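Local coordinates for anthrone oxidase-like protein (Streptomyces ambofaciens, PDB 5F9P), which appears to act as an oxygenase that cleaves a carbon-carbon bond, opening ring B during atypical angucycline biosynthesis, at residues Leu13-Thr18 and Ser92-Gln97; Asn98-Thr103 and Val159-Leu164; Thr126-Thr131 and Ala172-Tyr177; Ala138-Gly143 and Val205-Ala210. All coordinates share one frame; numbering follows the deposited sequence.

Contact 1 of 4, residues Leu13-Thr18 and Ser92-Gln97; sequences LNLFTT and SIRLMQ
Leu13, Leu15 and Thr17 pair with Met96, Arg94 and Ser92 through five backbone hydrogen bonds that hold two antiparallel strands together. The bond from Leu15 N to Arg94 O is 2.7 Å long and almost straight, at 176°, while Thr17 N reaches Ser92 O at 3.2 Å, towards one end of the pairing. Side-chain hydroxyls extend the polar contact there: Thr17 OG1 and Ser92 OG lie a short 2.5 Å apart. Thr17 OG1 sits between its own N and carbonyl carbon (chi1 62°), and it also bonds Thr91. Small hydroxyl residues suit this spot, able to bond each other across the strands; Ser92 OG also shares a water with Leu15 O and, weakly, Arg94 NH1. These strands are neighbours in the closed eight-stranded barrel, joined as the first and last strands of a ferredoxin-like β-α-β-β-α-β half. Apolar contacts on the face with Leu13 and Leu15, which looks into the barrel, centre on the selenomethionine Met96. Its bend at chi3 (-68°) swings CE back to 3.6 Å from Leu15 CB. Alongside it, Leu15 CD2 lies over one face of the Arg94 guanidinium, 3.9 Å from NH1. On the outer face, Ile93 CG1 meets the edge of the Phe16 ring at CD1, 3.8 Å away, and Leu95 CD2 rests against Asn14 OD1 at 3.5 Å. Phe86 meets the same aromatic ring, and Tyr73 touches Leu95.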
loop_
_atom_site.group_PDB
_atom_site.type_symbol
_atom_site.label_atom_id
_atom_site.label_comp_id
_atom_site.label_asym_id
_atom_site.label_seq_id
_atom_site.Cartn_x
_atom_site.Cartn_y
_atom_site.Cartn_z
ATOM N N LEU A 13 -2.449 3.352 -4.664
ATOM C CA LEU A 13 -2.035 3.596 -3.285
ATOM C C LEU A 13 -1.765 5.069 -3.046
ATOM O O LEU A 13 -0.884 5.665 -3.669
ATOM C CB LEU A 13 -0.814 2.762 -2.908
ATOM C CG LEU A 13 -1.101 1.293 -2.575
ATOM C CD1 LEU A 13 -1.790 0.568 -3.732
ATOM C CD2 LEU A 13 0.178 0.588 -2.198
ATOM N N ASN A 14 -2.558 5.659 -2.158
ATOM C CA ASN A 14 -2.380 7.044 -1.754
ATOM C C ASN A 14 -1.615 7.080 -0.434
ATOM O O ASN A 14 -2.110 6.637 0.605
ATOM C CB ASN A 14 -3.725 7.751 -1.609
ATOM C CG ASN A 14 -4.493 7.831 -2.914
ATOM O OD1 ASN A 14 -3.941 7.611 -3.985
ATOM N ND2 ASN A 14 -5.773 8.182 -2.826
ATOM N N LEU A 15 -0.392 7.589 -0.505
ATOM C CA LEU A 15 0.528 7.594 0.618
ATOM C C LEU A 15 0.693 9.006 1.167
ATOM O O LEU A 15 1.031 9.932 0.429
ATOM C CB LEU A 15 1.887 7.059 0.159
ATOM C CG LEU A 15 3.032 7.164 1.173
ATOM C CD1 LEU A 15 2.730 6.304 2.396
ATOM C CD2 LEU A 15 4.346 6.758 0.519
ATOM N N PHE A 16 0.445 9.162 2.463
ATOM C CA PHE A 16 0.540 10.455 3.117
ATOM C C PHE A 16 1.493 10.370 4.315
ATOM O O PHE A 16 1.421 9.430 5.108
ATOM C CB PHE A 16 -0.837 10.883 3.615
ATOM C CG PHE A 16 -1.900 10.880 2.549
ATOM C CD1 PHE A 16 -2.052 11.968 1.705
ATOM C CD2 PHE A 16 -2.756 9.802 2.406
ATOM C CE1 PHE A 16 -3.021 11.975 0.723
ATOM C CE2 PHE A 16 -3.742 9.804 1.438
ATOM C CZ PHE A 16 -3.874 10.896 0.591
ATOM N N THR A 17 2.384 11.347 4.435
ATOM C CA THR A 17 3.254 11.460 5.603
ATOM C C THR A 17 2.872 12.728 6.361
ATOM O O THR A 17 2.414 13.705 5.767
ATOM C CB THR A 17 4.755 11.528 5.209
ATOM O OG1 THR A 17 4.991 12.692 4.404
ATOM C CG2 THR A 17 5.152 10.299 4.418
ATOM N N THR A 18 3.032 12.710 7.674
ATOM C CA THR A 18 2.769 13.896 8.471
ATOM C C THR A 18 3.683 13.924 9.699
ATOM O O THR A 18 4.433 12.981 9.930
ATOM C CB THR A 18 1.285 13.977 8.876
ATOM O OG1 THR A 18 1.002 15.283 9.396
ATOM C CG2 THR A 18 0.944 12.911 9.905
ATOM N N SER A 92 4.031 15.258 3.000
ATOM C CA SER A 92 4.075 14.821 1.605
ATOM C C SER A 92 2.835 14.021 1.202
ATOM O O SER A 92 2.137 13.435 2.043
ATOM C CB SER A 92 5.331 13.989 1.320
ATOM O OG SER A 92 5.226 12.689 1.887
ATOM N N ILE A 93 2.591 13.991 -0.103
ATOM C CA ILE A 93 1.481 13.265 -0.697
ATOM C C ILE A 93 1.989 12.556 -1.943
ATOM O O ILE A 93 2.583 13.188 -2.822
ATOM C CB ILE A 93 0.381 14.237 -1.135
ATOM C CG1 ILE A 93 -0.271 14.901 0.078
ATOM C CG2 ILE A 93 -0.643 13.527 -2.022
ATOM C CD1 ILE A 93 -1.118 16.120 -0.291
ATOM N N ARG A 94 1.768 11.251 -2.018
ATOM C CA ARG A 94 2.099 10.488 -3.214
ATOM C C ARG A 94 0.911 9.624 -3.601
ATOM O O ARG A 94 0.472 8.773 -2.821
ATOM C CB ARG A 94 3.333 9.606 -2.993
ATOM C CG ARG A 94 4.662 10.347 -3.125
ATOM C CD ARG A 94 5.398 10.388 -1.814
ATOM N NE ARG A 94 6.694 9.720 -1.901
ATOM C CZ ARG A 94 7.425 9.355 -0.849
ATOM N NH1 ARG A 94 6.980 9.569 0.389
ATOM N NH2 ARG A 94 8.594 8.751 -1.038
ATOM N N LEU A 95 0.383 9.858 -4.799
ATOM C CA LEU A 95 -0.762 9.102 -5.278
ATOM C C LEU A 95 -0.262 8.221 -6.399
ATOM O O LEU A 95 0.043 8.708 -7.499
ATOM C CB LEU A 95 -1.869 10.032 -5.786
ATOM C CG LEU A 95 -2.234 11.273 -4.970
ATOM C CD1 LEU A 95 -3.262 12.089 -5.749
ATOM C CD2 LEU A 95 -2.765 10.933 -3.579
HETATM N N MSE A 96 -0.184 6.923 -6.122
HETATM C CA MSE A 96 0.568 6.013 -6.972
HETATM C C MSE A 96 -0.310 4.989 -7.677
HETATM O O MSE A 96 -1.080 4.281 -7.038
HETATM C CB MSE A 96 1.631 5.305 -6.133
HETATM C CG MSE A 96 2.751 6.223 -5.639
HETATM SE SE MSE A 96 3.838 5.344 -4.279
HETATM C CE MSE A 96 2.473 5.261 -2.861
ATOM N N GLN A 97 -0.180 4.900 -8.997
ATOM C CA GLN A 97 -0.967 3.948 -9.770
ATOM C C GLN A 97 -0.113 2.736 -10.106
ATOM O O GLN A 97 1.007 2.878 -10.597
ATOM C CB GLN A 97 -1.505 4.609 -11.047
ATOM C CG GLN A 97 -2.243 5.920 -10.782
ATOM C CD GLN A 97 -2.659 6.635 -12.062
ATOM O OE1 GLN A 97 -2.999 6.000 -13.052
ATOM N NE2 GLN A 97 -2.631 7.961 -12.041
HETATM O O HOH W 1 3.862 10.697 0.756
#

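Contact 2 of 4, residues Asn98-Thr103 and Val159-Leu164; sequences NEVAHT and VVLKGL
Val160 O, gripped by the amides of both Ala101 and His102, marks a classic beta bulge in the antiparallel pairing of two barrel strands. Strand 92-105 ends one ferredoxin-like half of the barrel and strand 155-167 belongs to the other, so this is one of the seams between the halves, comparable to the subunit junction in dimeric α+β barrel proteins. Ala101 N approaches the oxygen at 2.7 Å, close to the line of the carbonyl bond, whereas His102 N stands at 3.2 Å, in the carbonyl plane and on a lone pair. The extra residue shifts the register by one, and the helix-like backbone of Ala101 (psi -32°) makes the kink; its small CB keeps 3.5 Å from Val160 O. Pairing resumes regularly at Val160 N to His102 O.

On the inner face, Leu161 CD2 packs on Val100 CG2 at 3.7 Å, and its CB meets Asn98 CB, the two side chains crossing at about a right angle. Asn98 ND2 is held by Thr11 O of the adjoining strand, but OD1 is buried here without a hydrogen-bonding partner. Branched apolar residues fit this interior, and Gly163 puts only its CA against that oxygen. On the outer face, Glu99 and Lys162 run side by side, pointing the same way. Their opposite charges probably attract, though they are too far apart for a salt bridge: Glu99 OE1 lies 4.2 Å from Lys162 NZ, yet only 3.4 Å from Lys162 CD.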
loop_
_atom_site.group_PDB
_atom_site.type_symbol
_atom_site.label_atom_id
_atom_site.label_comp_id
_atom_site.label_asym_id
_atom_site.label_seq_id
_atom_site.Cartn_x
_atom_site.Cartn_y
_atom_site.Cartn_z
ATOM N N ASN A 98 -0.648 1.545 -9.852
ATOM C CA ASN A 98 0.123 0.316 -9.942
ATOM C C ASN A 98 -0.644 -0.815 -10.579
ATOM O O ASN A 98 -1.872 -0.787 -10.666
ATOM C CB ASN A 98 0.504 -0.169 -8.536
ATOM C CG ASN A 98 0.952 0.951 -7.642
ATOM O OD1 ASN A 98 2.135 1.289 -7.597
ATOM N ND2 ASN A 98 0.003 1.556 -6.936
ATOM N N GLU A 99 0.094 -1.837 -10.989
ATOM C CA GLU A 99 -0.506 -3.121 -11.296
ATOM C C GLU A 99 0.109 -4.142 -10.353
ATOM O O GLU A 99 1.225 -3.956 -9.860
ATOM C CB GLU A 99 -0.286 -3.506 -12.757
ATOM C CG GLU A 99 1.139 -3.800 -13.125
ATOM C CD GLU A 99 1.312 -4.010 -14.632
ATOM O OE1 GLU A 99 2.424 -4.382 -15.060
ATOM O OE2 GLU A 99 0.332 -3.798 -15.386
ATOM N N VAL A 100 -0.635 -5.200 -10.068
ATOM C CA VAL A 100 -0.158 -6.223 -9.158
ATOM C C VAL A 100 0.797 -7.120 -9.926
ATOM O O VAL A 100 0.438 -7.645 -10.973
ATOM C CB VAL A 100 -1.329 -7.050 -8.589
ATOM C CG1 VAL A 100 -0.797 -8.216 -7.741
ATOM C CG2 VAL A 100 -2.251 -6.152 -7.768
ATOM N N ALA A 101 2.024 -7.274 -9.433
ATOM C CA ALA A 101 3.002 -8.072 -10.162
ATOM C C ALA A 101 3.081 -9.496 -9.611
ATOM O O ALA A 101 3.345 -10.450 -10.342
ATOM C CB ALA A 101 4.387 -7.399 -10.139
ATOM N N HIS A 102 2.850 -9.641 -8.317
ATOM C CA HIS A 102 3.076 -10.919 -7.672
ATOM C C HIS A 102 2.353 -10.985 -6.328
ATOM O O HIS A 102 2.263 -9.979 -5.621
ATOM C CB HIS A 102 4.587 -11.107 -7.466
ATOM C CG HIS A 102 4.969 -12.463 -6.970
ATOM N ND1 HIS A 102 5.173 -13.534 -7.813
ATOM C CD2 HIS A 102 5.192 -12.923 -5.715
ATOM C CE1 HIS A 102 5.511 -14.594 -7.099
ATOM N NE2 HIS A 102 5.535 -14.248 -5.824
ATOM N N THR A 103 1.833 -12.163 -5.998
ATOM C CA THR A 103 1.325 -12.431 -4.656
ATOM C C THR A 103 1.918 -13.725 -4.106
ATOM O O THR A 103 2.255 -14.655 -4.848
ATOM C CB THR A 103 -0.224 -12.518 -4.596
ATOM O OG1 THR A 103 -0.682 -13.672 -5.320
ATOM C CG2 THR A 103 -0.842 -11.271 -5.181
ATOM N N VAL A 159 2.347 -8.848 -1.259
ATOM C CA VAL A 159 1.944 -8.311 -2.553
ATOM C C VAL A 159 3.071 -7.455 -3.121
ATOM O O VAL A 159 3.621 -6.596 -2.415
ATOM C CB VAL A 159 0.681 -7.419 -2.416
ATOM C CG1 VAL A 159 0.267 -6.885 -3.780
ATOM C CG2 VAL A 159 -0.471 -8.199 -1.752
ATOM N N VAL A 160 3.420 -7.679 -4.384
ATOM C CA VAL A 160 4.424 -6.839 -5.042
ATOM C C VAL A 160 3.739 -6.078 -6.149
ATOM O O VAL A 160 3.108 -6.677 -7.015
ATOM C CB VAL A 160 5.591 -7.676 -5.639
ATOM C CG1 VAL A 160 6.608 -6.776 -6.351
ATOM C CG2 VAL A 160 6.271 -8.506 -4.547
ATOM N N LEU A 161 3.850 -4.758 -6.124
ATOM C CA LEU A 161 3.233 -3.933 -7.151
ATOM C C LEU A 161 4.274 -3.259 -8.032
ATOM O O LEU A 161 5.324 -2.805 -7.551
ATOM C CB LEU A 161 2.349 -2.859 -6.518
ATOM C CG LEU A 161 1.358 -3.311 -5.444
ATOM C CD1 LEU A 161 0.647 -2.101 -4.835
ATOM C CD2 LEU A 161 0.357 -4.231 -6.068
ATOM N N LYS A 162 3.964 -3.187 -9.323
ATOM C CA LYS A 162 4.768 -2.442 -10.286
ATOM C C LYS A 162 4.176 -1.058 -10.466
ATOM O O LYS A 162 3.008 -0.924 -10.831
ATOM C CB LYS A 162 4.767 -3.155 -11.638
ATOM C CG LYS A 162 5.524 -2.396 -12.729
ATOM C CD LYS A 162 5.360 -3.059 -14.102
ATOM C CE LYS A 162 6.167 -2.312 -15.166
ATOM N NZ LYS A 162 6.036 -2.924 -16.526
ATOM N N GLY A 163 4.979 -0.033 -10.223
ATOM C CA GLY A 163 4.523 1.327 -10.373
ATOM C C GLY A 163 4.318 1.661 -11.839
ATOM O O GLY A 163 5.217 1.435 -12.656
ATOM N N LEU A 164 3.135 2.190 -12.164
ATOM C CA LEU A 164 2.791 2.614 -13.532
ATOM C C LEU A 164 3.054 4.102 -13.770
ATOM O O LEU A 164 3.635 4.493 -14.784
ATOM C CB LEU A 164 1.320 2.304 -13.828
ATOM C CG LEU A 164 1.004 0.812 -13.860
ATOM C CD1 LEU A 164 -0.400 0.563 -14.397
ATOM C CD2 LEU A 164 2.057 0.085 -14.697
#

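Contact 3 of 4, residues Thr126-Thr131 and Ala172-Tyr177; sequences TVFPVT and AFVISY
With CG anti to its carbonyl carbon (chi1 -53°), Phe128 brings its ring alongside the neighbouring strand, CD1 3.9 Å from Val174 CG2 and CE1 3.8 Å from Ser176 CB. Ser176 CB arrives in the plane of the ring, at its edge, while Thr126 CG2 of the same strand covers one face, 3.4 Å above the plane and offset toward the rim. On the other side of the sheet, Phe173 CG stands between its backbone N and carbonyl carbon (chi1 67°), and CD2 comes 4.0 Å from Val127 CG2; Val127 CB in turn packs on Ile175 CG1 at 3.9 Å. Beta-branched residues suit such a strand pair, being at ease in extended backbone. Phe128 N and Val174 O bond at 2.8 Å, and Val174 N returns the bond to Phe128 O; Thr126 and Ser176 pair likewise. Pro129 falls at a non-hydrogen-bonded position facing Phe173, so its lack of N-H costs this pairing nothing. Ser176 OG bonds His158 NE2 and a glycerol that probably comes from the crystallisation liquor. Strands 122-130 and 172-180 thus form an antiparallel wall of the barrel, its outer face backed by helix 135-142, as in the ferredoxin-like fold of antibiotic biosynthesis monooxygenases.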
loop_
_atom_site.group_PDB
_atom_site.type_symbol
_atom_site.label_atom_id
_atom_site.label_comp_id
_atom_site.label_asym_id
_atom_site.label_seq_id
_atom_site.Cartn_x
_atom_site.Cartn_y
_atom_site.Cartn_z
ATOM N N THR A 126 6.759 -0.664 1.780
ATOM C CA THR A 126 7.933 0.027 1.260
ATOM C C THR A 126 7.723 0.360 -0.204
ATOM O O THR A 126 7.325 -0.499 -0.992
ATOM C CB THR A 126 9.226 -0.827 1.368
ATOM O OG1 THR A 126 9.452 -1.193 2.732
ATOM C CG2 THR A 126 10.429 -0.029 0.864
ATOM N N VAL A 127 7.990 1.605 -0.567
ATOM C CA VAL A 127 8.038 1.981 -1.976
ATOM C C VAL A 127 9.492 2.237 -2.333
ATOM O O VAL A 127 10.155 3.072 -1.695
ATOM C CB VAL A 127 7.176 3.224 -2.285
ATOM C CG1 VAL A 127 7.441 4.320 -1.282
ATOM C CG2 VAL A 127 7.441 3.721 -3.707
ATOM N N PHE A 128 9.992 1.488 -3.318
ATOM C CA PHE A 128 11.385 1.609 -3.764
ATOM C C PHE A 128 11.449 2.365 -5.077
ATOM O O PHE A 128 10.902 1.901 -6.086
ATOM C CB PHE A 128 12.020 0.244 -4.044
ATOM C CG PHE A 128 11.923 -0.757 -2.911
ATOM C CD1 PHE A 128 10.796 -1.537 -2.752
ATOM C CD2 PHE A 128 12.995 -0.964 -2.060
ATOM C CE1 PHE A 128 10.715 -2.481 -1.733
ATOM C CE2 PHE A 128 12.924 -1.899 -1.047
ATOM C CZ PHE A 128 11.782 -2.668 -0.884
ATOM N N PRO A 129 12.116 3.528 -5.088
ATOM C CA PRO A 129 12.443 4.089 -6.403
ATOM C C PRO A 129 13.536 3.205 -7.007
ATOM O O PRO A 129 14.472 2.833 -6.298
ATOM C CB PRO A 129 12.985 5.488 -6.071
ATOM C CG PRO A 129 13.498 5.373 -4.683
ATOM C CD PRO A 129 12.644 4.339 -3.980
ATOM N N VAL A 130 13.404 2.847 -8.278
ATOM C CA VAL A 130 14.393 1.985 -8.929
ATOM C C VAL A 130 14.844 2.585 -10.252
ATOM O O VAL A 130 14.208 3.493 -10.787
ATOM C CB VAL A 130 13.814 0.581 -9.203
ATOM C CG1 VAL A 130 13.451 -0.119 -7.879
ATOM C CG2 VAL A 130 12.610 0.695 -10.099
ATOM N N THR A 131 15.954 2.083 -10.775
ATOM C CA THR A 131 16.408 2.505 -12.083
ATOM C C THR A 131 15.429 1.941 -13.087
ATOM O O THR A 131 14.866 0.860 -12.874
ATOM C CB THR A 131 17.823 1.990 -12.393
ATOM O OG1 THR A 131 17.819 0.561 -12.364
ATOM C CG2 THR A 131 18.826 2.510 -11.362
ATOM N N ALA A 172 10.810 5.488 -12.056
ATOM C CA ALA A 172 10.262 4.151 -11.891
ATOM C C ALA A 172 10.192 3.793 -10.412
ATOM O O ALA A 172 11.016 4.242 -9.618
ATOM C CB ALA A 172 11.108 3.140 -12.638
ATOM N N PHE A 173 9.214 2.971 -10.042
ATOM C CA PHE A 173 9.114 2.538 -8.655
ATOM C C PHE A 173 8.395 1.197 -8.528
ATOM O O PHE A 173 7.626 0.802 -9.406
ATOM C CB PHE A 173 8.428 3.616 -7.798
ATOM C CG PHE A 173 6.990 3.830 -8.138
ATOM C CD1 PHE A 173 6.625 4.654 -9.198
ATOM C CD2 PHE A 173 5.998 3.211 -7.400
ATOM C CE1 PHE A 173 5.283 4.857 -9.518
ATOM C CE2 PHE A 173 4.654 3.404 -7.708
ATOM C CZ PHE A 173 4.295 4.223 -8.769
ATOM N N VAL A 174 8.674 0.480 -7.444
ATOM C CA VAL A 174 7.961 -0.759 -7.155
ATOM C C VAL A 174 7.614 -0.733 -5.687
ATOM O O VAL A 174 8.163 0.065 -4.926
ATOM C CB VAL A 174 8.774 -2.018 -7.457
ATOM C CG1 VAL A 174 9.191 -2.041 -8.910
ATOM C CG2 VAL A 174 9.987 -2.100 -6.545
ATOM N N ILE A 175 6.693 -1.600 -5.288
ATOM C CA ILE A 175 6.186 -1.549 -3.927
ATOM C C ILE A 175 6.112 -2.935 -3.358
ATOM O O ILE A 175 5.734 -3.887 -4.052
ATOM C CB ILE A 175 4.777 -0.902 -3.873
ATOM C CG1 ILE A 175 4.893 0.608 -4.053
ATOM C CG2 ILE A 175 4.062 -1.253 -2.554
ATOM C CD1 ILE A 175 3.569 1.301 -4.289
ATOM N N SER A 176 6.501 -3.040 -2.092
ATOM C CA SER A 176 6.381 -4.265 -1.330
ATOM C C SER A 176 5.324 -4.048 -0.250
ATOM O O SER A 176 5.451 -3.127 0.559
ATOM C CB SER A 176 7.724 -4.571 -0.654
ATOM O OG SER A 176 7.600 -5.691 0.199
ATOM N N TYR A 177 4.297 -4.888 -0.222
ATOM C CA TYR A 177 3.216 -4.746 0.763
ATOM C C TYR A 177 2.990 -6.118 1.394
ATOM O O TYR A 177 2.553 -7.042 0.716
ATOM C CB TYR A 177 1.947 -4.243 0.058
ATOM C CG TYR A 177 0.697 -4.111 0.912
ATOM C CD1 TYR A 177 -0.088 -5.215 1.208
ATOM C CD2 TYR A 177 0.292 -2.868 1.400
ATOM C CE1 TYR A 177 -1.245 -5.091 1.981
ATOM C CE2 TYR A 177 -0.851 -2.733 2.165
ATOM C CZ TYR A 177 -1.619 -3.844 2.453
ATOM O OH TYR A 177 -2.763 -3.698 3.217
#

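Contact 4 of 4, residues Ala138-Gly143 and Val205-Ala210; sequences ALDALG and VGRVRA
Arg207 reaches from helix 199-211 across Ala141 to Asp140 on helix 135-142, and its root, NE and guanidinium each find a partner. At the root, CB rests on Ala141 CB at 3.7 Å, a closeness that a methyl side chain allows. The chain then bends at chi3 (70°), placing NE, which passes 4.0 Å from the same Ala141 CB and forms a salt bridge with Glu137. Further out the guanidinium lies flat over the alanine, Ala141 CB standing 3.8 Å above its plane and over its centre, with Ala141 CA against the same face, nearest NH1. At the tip, NH2 donates to Asp140 OD2 at 2.7 Å, in the guanidinium plane and nearly straight (176°). This salt bridge uses the anti lone pair of OD2, the one away from the other carboxylate oxygen, and the two flat groups are turned 54° against each other. A water donates to OD2 and accepts from Arg207 NH1 at 3.2 Å, closing a small ring of polar contacts. The carboxylates of Asp140 and Glu137 probably balance the arginine's positive charge and fix the plane of its guanidinium.

One residue on, Val208 supplies the apolar half of the contact. Its CG2 touches Ala141 CB and Leu142 CG, each at 3.9 Å, on the side toward the sheet, where Phe128 meets both Val208 and Leu142. Small and branched residues thus meet on that side, with the charged pair beyond them: an amphipathic antiparallel helix pair packed outside the wall of an α+β barrel.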
loop_
_atom_site.group_PDB
_atom_site.type_symbol
_atom_site.label_atom_id
_atom_site.label_comp_id
_atom_site.label_asym_id
_atom_site.label_seq_id
_atom_site.Cartn_x
_atom_site.Cartn_y
_atom_site.Cartn_z
ATOM N N ALA A 138 14.093 -5.761 -9.927
ATOM C CA ALA A 138 13.502 -5.499 -8.617
ATOM C C ALA A 138 12.231 -6.318 -8.395
ATOM O O ALA A 138 12.029 -6.889 -7.331
ATOM C CB ALA A 138 13.197 -4.008 -8.465
ATOM N N LEU A 139 11.366 -6.345 -9.403
ATOM C CA LEU A 139 10.101 -7.056 -9.308
ATOM C C LEU A 139 10.328 -8.552 -9.142
ATOM O O LEU A 139 9.672 -9.212 -8.338
ATOM C CB LEU A 139 9.265 -6.796 -10.561
ATOM C CG LEU A 139 8.700 -5.385 -10.722
ATOM C CD1 LEU A 139 8.075 -5.217 -12.109
ATOM C CD2 LEU A 139 7.659 -5.135 -9.634
ATOM N N ASP A 140 11.249 -9.095 -9.930
ATOM C CA ASP A 140 11.570 -10.509 -9.820
ATOM C C ASP A 140 12.149 -10.844 -8.454
ATOM O O ASP A 140 11.769 -11.841 -7.844
ATOM C CB ASP A 140 12.536 -10.942 -10.913
ATOM C CG ASP A 140 12.670 -12.440 -10.982
ATOM O OD1 ASP A 140 11.706 -13.094 -11.447
ATOM O OD2 ASP A 140 13.723 -12.965 -10.560
ATOM N N ALA A 141 13.064 -10.007 -7.972
ATOM C CA ALA A 141 13.693 -10.235 -6.674
ATOM C C ALA A 141 12.695 -10.200 -5.525
ATOM O O ALA A 141 12.766 -11.041 -4.616
ATOM C CB ALA A 141 14.822 -9.218 -6.416
ATOM N N LEU A 142 11.791 -9.219 -5.554
ATOM C CA LEU A 142 10.835 -9.014 -4.450
ATOM C C LEU A 142 9.765 -10.083 -4.428
ATOM O O LEU A 142 9.327 -10.497 -3.361
ATOM C CB LEU A 142 10.163 -7.635 -4.544
ATOM C CG LEU A 142 11.001 -6.429 -4.143
ATOM C CD1 LEU A 142 10.320 -5.150 -4.588
ATOM C CD2 LEU A 142 11.223 -6.443 -2.626
ATOM N N GLY A 143 9.341 -10.521 -5.614
ATOM C CA GLY A 143 8.246 -11.461 -5.733
ATOM C C GLY A 143 8.745 -12.891 -5.664
ATOM O O GLY A 143 8.930 -13.432 -4.569
ATOM N N VAL A 205 17.381 -9.297 -1.333
ATOM C CA VAL A 205 17.715 -7.967 -0.856
ATOM C C VAL A 205 18.883 -7.354 -1.636
ATOM O O VAL A 205 18.866 -6.167 -1.947
ATOM C CB VAL A 205 17.988 -7.979 0.662
ATOM C CG1 VAL A 205 18.725 -6.723 1.092
ATOM C CG2 VAL A 205 16.666 -8.133 1.424
ATOM N N GLY A 206 19.884 -8.170 -1.954
ATOM C CA GLY A 206 21.052 -7.700 -2.680
ATOM C C GLY A 206 20.720 -7.251 -4.097
ATOM O O GLY A 206 21.299 -6.286 -4.615
ATOM N N ARG A 207 19.792 -7.959 -4.725
ATOM C CA ARG A 207 19.337 -7.614 -6.067
ATOM C C ARG A 207 18.566 -6.292 -6.069
ATOM O O ARG A 207 18.797 -5.434 -6.910
ATOM C CB ARG A 207 18.491 -8.749 -6.637
ATOM C CG ARG A 207 19.325 -9.969 -7.054
ATOM C CD ARG A 207 18.438 -11.172 -7.357
ATOM N NE ARG A 207 17.672 -10.994 -8.584
ATOM C CZ ARG A 207 16.588 -11.699 -8.894
ATOM N NH1 ARG A 207 16.137 -12.625 -8.056
ATOM N NH2 ARG A 207 15.958 -11.473 -10.036
ATOM N N VAL A 208 17.657 -6.121 -5.115
ATOM C CA VAL A 208 16.945 -4.850 -4.995
ATOM C C VAL A 208 17.916 -3.711 -4.696
ATOM O O VAL A 208 17.881 -2.663 -5.347
ATOM C CB VAL A 208 15.866 -4.908 -3.902
ATOM C CG1 VAL A 208 15.164 -3.552 -3.771
ATOM C CG2 VAL A 208 14.868 -5.991 -4.232
ATOM N N ARG A 209 18.800 -3.929 -3.727
ATOM C CA ARG A 209 19.785 -2.913 -3.348
ATOM C C ARG A 209 20.576 -2.397 -4.558
ATOM O O ARG A 209 20.883 -1.201 -4.659
ATOM C CB ARG A 209 20.734 -3.479 -2.282
ATOM C CG ARG A 209 21.937 -2.583 -1.938
ATOM C CD ARG A 209 22.786 -3.258 -0.867
ATOM N NE ARG A 209 24.056 -2.587 -0.596
ATOM C CZ ARG A 209 24.595 -2.502 0.617
ATOM N NH1 ARG A 209 23.961 -3.030 1.660
ATOM N NH2 ARG A 209 25.763 -1.892 0.796
ATOM N N ALA A 210 20.887 -3.291 -5.488
ATOM C CA ALA A 210 21.669 -2.908 -6.666
ATOM C C ALA A 210 20.956 -1.905 -7.570
ATOM O O ALA A 210 21.604 -1.145 -8.287
ATOM C CB ALA A 210 22.083 -4.152 -7.469
HETATM O O HOH W 2 13.913 -14.773 -8.802
#

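Contacts 1, 2 and 3 are strand pairings of one closed barrel, partly buried, each with one face of its strands inside; contact 4 joins two helices outside it. Contacts 1 and 2 share strand 92-105, and Gln97 O meets Leu164 N where they adjoin; bonds between strands 155-167 and 172-180 link contacts 2 and 3. Contacts 1 and 3 also touch through the interior, where Met96 packs on Phe173 and Val127. Contact 4, though farthest from the chain's centre, has mostly buried touching residues, its salt bridge at the rim, and backs contacts 2 and 3 through Leu139 and Leu142. Backbone hydrogen bonds dominate the sheet contacts, with a bulge in contact 2 alone of the three; the helix pair has none across it.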